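PDB 3TP4: computational Design of Enzyme from Synthetic construct, which is a computationally designed enzyme on a TIM-barrel scaffold related to glycosyl hydrolase family 26, probably built to carry an activated serine-containing catalytic triad. Local coordinates for residues 19-24 with 275-280; 26-31 with 269-274. All blocks are in the same frame, centred on the assembly; numbering follows the deposited sequence.

Contact 1: 19-24 with 275-280; sequences SLLSYL and GKVSAF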
# COMPACT_ATOMS: atom_id res chain seq x y z
N SER A 19 3.83 -10.48 -14.13
CA SER A 19 2.83 -11.54 -14.20
C SER A 19 1.77 -11.37 -13.11
O SER A 19 0.57 -11.46 -13.36
CB SER A 19 3.50 -12.91 -14.06
OG SER A 19 2.54 -13.94 -14.07
N LEU A 20 2.23 -11.14 -11.88
CA LEU A 20 1.31 -11.02 -10.75
C LEU A 20 0.32 -9.89 -10.98
O LEU A 20 -0.88 -10.05 -10.74
CB LEU A 20 2.06 -10.80 -9.44
CG LEU A 20 1.18 -10.59 -8.20
CD1 LEU A 20 0.19 -11.75 -8.00
CD2 LEU A 20 2.02 -10.38 -6.94
N LEU A 21 0.80 -8.74 -11.44
CA LEU A 21 -0.10 -7.61 -11.66
C LEU A 21 -1.15 -7.95 -12.72
O LEU A 21 -2.32 -7.59 -12.58
CB LEU A 21 0.67 -6.35 -12.04
CG LEU A 21 -0.14 -5.06 -12.05
CD1 LEU A 21 -0.79 -4.82 -10.71
CD2 LEU A 21 0.75 -3.86 -12.46
N SER A 22 -0.74 -8.67 -13.76
CA SER A 22 -1.67 -9.14 -14.78
C SER A 22 -2.69 -10.12 -14.20
O SER A 22 -3.87 -10.05 -14.53
CB SER A 22 -0.91 -9.83 -15.92
OG SER A 22 -1.82 -10.44 -16.83
N TYR A 23 -2.22 -11.03 -13.36
CA TYR A 23 -3.10 -12.02 -12.76
C TYR A 23 -4.16 -11.34 -11.88
O TYR A 23 -5.35 -11.66 -11.97
CB TYR A 23 -2.29 -13.04 -11.95
CG TYR A 23 -3.13 -13.89 -11.03
CD1 TYR A 23 -3.73 -15.06 -11.47
CD2 TYR A 23 -3.31 -13.52 -9.70
CE1 TYR A 23 -4.49 -15.83 -10.62
CE2 TYR A 23 -4.06 -14.28 -8.85
CZ TYR A 23 -4.65 -15.44 -9.31
OH TYR A 23 -5.40 -16.19 -8.44
N LEU A 24 -3.73 -10.41 -11.04
CA LEU A 24 -4.66 -9.72 -10.14
C LEU A 24 -5.73 -8.95 -10.93
O LEU A 24 -6.88 -8.91 -10.52
CB LEU A 24 -3.90 -8.79 -9.18
CG LEU A 24 -3.00 -9.53 -8.17
CD1 LEU A 24 -2.07 -8.55 -7.41
CD2 LEU A 24 -3.87 -10.35 -7.21
N GLY A 275 -6.69 1.56 -16.01
CA GLY A 275 -6.03 0.32 -16.42
C GLY A 275 -5.25 -0.28 -15.26
O GLY A 275 -4.21 -0.89 -15.45
N LYS A 276 -5.76 -0.07 -14.05
CA LYS A 276 -5.10 -0.56 -12.84
C LYS A 276 -5.91 -1.67 -12.18
O LYS A 276 -6.95 -2.08 -12.69
CB LYS A 276 -4.87 0.59 -11.85
CG LYS A 276 -3.88 1.66 -12.38
CD LYS A 276 -3.63 2.75 -11.34
CE LYS A 276 -2.69 3.84 -11.90
NZ LYS A 276 -1.43 3.24 -12.41
N VAL A 277 -5.41 -2.16 -11.05
CA VAL A 277 -6.10 -3.18 -10.26
C VAL A 277 -6.73 -2.54 -9.03
O VAL A 277 -6.12 -1.67 -8.41
CB VAL A 277 -5.10 -4.25 -9.79
CG1 VAL A 277 -5.71 -5.12 -8.67
CG2 VAL A 277 -4.62 -5.09 -10.96
N SER A 278 -7.95 -2.94 -8.70
CA SER A 278 -8.53 -2.53 -7.42
C SER A 278 -8.70 -3.75 -6.54
O SER A 278 -8.87 -4.87 -7.03
CB SER A 278 -9.89 -1.86 -7.63
OG SER A 278 -10.79 -2.74 -8.28
N ALA A 279 -8.65 -3.55 -5.22
CA ALA A 279 -8.80 -4.65 -4.28
C ALA A 279 -9.45 -4.14 -3.00
O ALA A 279 -9.29 -2.97 -2.65
CB ALA A 279 -7.44 -5.27 -3.96
N PHE A 280 -10.20 -5.01 -2.33
CA PHE A 280 -10.81 -4.69 -1.04
C PHE A 280 -9.73 -4.94 0.04
O PHE A 280 -9.77 -5.93 0.77
CB PHE A 280 -12.04 -5.59 -0.83
CG PHE A 280 -12.92 -5.22 0.35
CD1 PHE A 280 -12.59 -4.17 1.21
CD2 PHE A 280 -14.08 -5.95 0.61
CE1 PHE A 280 -13.41 -3.86 2.32
CE2 PHE A 280 -14.90 -5.66 1.70
CZ PHE A 280 -14.58 -4.61 2.56

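Contact 2: 26-31 with 269-274; sequences GVRGEG and EIADEK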
# COMPACT_ATOMS: atom_id res chain seq x y z
N GLY A 26 -6.78 -9.81 -13.96
CA GLY A 26 -7.57 -10.83 -14.64
C GLY A 26 -8.57 -11.54 -13.76
O GLY A 26 -9.62 -11.98 -14.24
N VAL A 27 -8.28 -11.64 -12.46
CA VAL A 27 -9.19 -12.33 -11.56
C VAL A 27 -10.42 -11.48 -11.21
O VAL A 27 -11.45 -12.01 -10.81
CB VAL A 27 -8.47 -12.81 -10.27
CG1 VAL A 27 -8.39 -11.68 -9.25
CG2 VAL A 27 -9.16 -14.02 -9.69
N ARG A 28 -10.31 -10.17 -11.37
CA ARG A 28 -11.39 -9.27 -10.96
C ARG A 28 -12.73 -9.64 -11.59
O ARG A 28 -12.86 -9.68 -12.81
CB ARG A 28 -11.00 -7.82 -11.25
CG ARG A 28 -9.73 -7.40 -10.48
CD ARG A 28 -9.22 -6.04 -10.90
NE ARG A 28 -10.24 -5.03 -10.71
CZ ARG A 28 -10.47 -4.02 -11.56
NH1 ARG A 28 -9.73 -3.89 -12.66
NH2 ARG A 28 -11.45 -3.16 -11.31
N GLY A 29 -13.72 -9.92 -10.74
CA GLY A 29 -15.03 -10.33 -11.21
C GLY A 29 -15.20 -11.83 -11.36
O GLY A 29 -16.32 -12.32 -11.46
N GLU A 30 -14.09 -12.57 -11.38
CA GLU A 30 -14.15 -14.03 -11.53
C GLU A 30 -14.10 -14.71 -10.16
O GLU A 30 -14.80 -15.68 -9.92
CB GLU A 30 -12.99 -14.53 -12.40
CG GLU A 30 -13.02 -13.99 -13.83
CD GLU A 30 -14.31 -14.34 -14.54
OE1 GLU A 30 -14.67 -15.54 -14.58
OE2 GLU A 30 -14.98 -13.42 -15.06
N GLY A 31 -13.26 -14.20 -9.28
CA GLY A 31 -13.17 -14.68 -7.92
C GLY A 31 -12.36 -13.68 -7.12
O GLY A 31 -11.59 -12.90 -7.68
N GLU A 269 -14.28 1.05 -10.65
CA GLU A 269 -14.47 1.95 -11.78
C GLU A 269 -13.23 2.79 -12.01
O GLU A 269 -12.78 2.96 -13.14
CB GLU A 269 -15.67 2.87 -11.52
CG GLU A 269 -17.02 2.20 -11.74
CD GLU A 269 -18.18 3.08 -11.28
OE1 GLU A 269 -17.94 4.23 -10.85
OE2 GLU A 269 -19.33 2.61 -11.35
N ILE A 270 -12.65 3.30 -10.92
CA ILE A 270 -11.43 4.10 -11.04
C ILE A 270 -10.28 3.25 -11.57
O ILE A 270 -9.54 3.66 -12.47
CB ILE A 270 -11.06 4.75 -9.69
CG1 ILE A 270 -12.14 5.75 -9.27
CG2 ILE A 270 -9.70 5.45 -9.79
CD1 ILE A 270 -12.02 6.25 -7.85
N ALA A 271 -10.13 2.05 -11.00
CA ALA A 271 -9.14 1.11 -11.49
C ALA A 271 -9.33 0.86 -12.99
O ALA A 271 -8.39 1.01 -13.78
CB ALA A 271 -9.22 -0.22 -10.69
N ASP A 272 -10.54 0.49 -13.38
CA ASP A 272 -10.82 0.21 -14.80
C ASP A 272 -10.45 1.38 -15.70
O ASP A 272 -9.85 1.19 -16.76
CB ASP A 272 -12.28 -0.18 -15.01
CG ASP A 272 -12.60 -1.56 -14.48
OD1 ASP A 272 -11.65 -2.31 -14.12
OD2 ASP A 272 -13.80 -1.91 -14.42
N GLU A 273 -10.79 2.60 -15.29
CA GLU A 273 -10.48 3.77 -16.11
C GLU A 273 -8.97 3.98 -16.23
O GLU A 273 -8.49 4.46 -17.25
CB GLU A 273 -11.15 5.01 -15.55
CG GLU A 273 -12.66 4.92 -15.63
CD GLU A 273 -13.36 5.89 -14.71
OE1 GLU A 273 -12.67 6.80 -14.18
OE2 GLU A 273 -14.59 5.74 -14.51
N LYS A 274 -8.22 3.61 -15.19
CA LYS A 274 -6.78 3.85 -15.21
C LYS A 274 -6.00 2.66 -15.74
O LYS A 274 -4.78 2.74 -15.90
CB LYS A 274 -6.28 4.25 -13.81
CG LYS A 274 -6.85 5.60 -13.31
CD LYS A 274 -6.45 5.88 -11.87
CE LYS A 274 -6.95 7.25 -11.40
NZ LYS A 274 -6.36 8.35 -12.21

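Contact 1: 19-24 with 275-280
Val277 presents its two methyl groups to Leu21 and Leu24, one helical turn apart on helix 15-27, and these three residues, all buried, make the contact. The valine carries it from the strand side: its CB is directed at the helix, and the two branches divide the work. CG1 lies anti to the backbone N (chi1 166°) and goes to Leu24, 4.1 Å from that residue's CB. CG2, set beside the backbone N, reaches the next turn back, where Val277 CG2 stands 3.8 Å from Leu21 CD1. The same methyl also rests against main chain, with Val277 CG2 3.8 Å from Leu21 O and 4.0 Å from Leu24 C, so this one methyl abuts the helix backbone as well as a leucine side chain.

The two leucines answer differently. Leu24 starts toward the strand but touches with CB, near the root of its side chain. Leu21 starts off to one side, and its chi1 of -170° with chi2 of 57° brings CD1 back to the strand; here the side chains of Leu21 and Val277 run past one another in opposite directions. The side chains meet only through carbon atoms.

Just before the valine, Gly275 ends helix 254-274 in a Schellman motif. Strand 277-278 then joins the parallel barrel sheet through backbone bonds from Val277 to Asp241 and Leu243, with Ser278 bonded to Ala317 beyond. Helix 15-27 covers the valine side of this strand, and its Leu20 and Leu21 also touch Leu214 of strand 213-217.

Contact 2: 26-31 with 269-274
The Arg28 guanidinium spans the gap between the turn after helix 15-27 and the last turns of helix 254-274, where it meets Ala271 and Asp272. The backbones are well separated, with the CA atoms of Arg28 and Asp272 10.2 Å apart, so the long side chain does the bridging. Its CB is directed at the helix, and a bend at chi3 turns the end of the chain before the guanidinium meets its partners.

Along the helix, Ala271 comes first. Its methyl lies over one face of the guanidinium, with Ala271 CB 3.7 Å from Arg28 NH2, an apolar cover for a charged plane. Asp272 follows at the guanidinium edge and forms a salt bridge in which both terminal nitrogens converge on one oxygen: Arg28 NH1 and Arg28 NH2 each lie 2.9 Å from Asp272 OD1. Neither bond is straight, as the N-H...O angles are 134° and 132°. NH1 meets the oxygen nearly along its C-O bond direction, whereas NH2 comes from above the carboxylate plane, and the two flat groups are turned 50° apart. Arg315 also pairs with this oxygen, so two arginines share Asp272 OD1.

NE of Arg28 donates to Arg315 O and NH1 pairs with Asp25, bonds that, with Asp272, would hold the guanidinium in its rotation. With an alanine here the bridge is gone, and Asp272 OD1 would probably keep only Arg315 of its two arginines, while Asp25 would lose its bond to Arg28. This end-on grip joins two helix-to-strand connections of the TIM barrel, one leading into strand 32-37 and the other into strand 277-278, at the N-terminal ends of the strands, away from the usual active-site face of this fold.

How the contacts relate
Contact 1 uses helix 15-27 and contact 2 the turn that follows it; opposite them stand consecutive elements, strand 277-278 and helix 254-274, with the contact centres about 7 Å apart. Both are buried, contact 1 wholly and contact 2 with a partly exposed aspartate at its margin. Contact 1 is the inner one, an apolar meeting of helix and barrel strand, whereas contact 2 turns ionic. Val277 and Ser278 point to different sides of the strand: the valine serves contact 1, while Ser278 packs against Arg28 and Ala271. The probable hydrogen bond from Lys276 N to Ala271 O, 2.9 Å, belongs to the Schellman end of helix 254-274 and links 269-274 to 275-280.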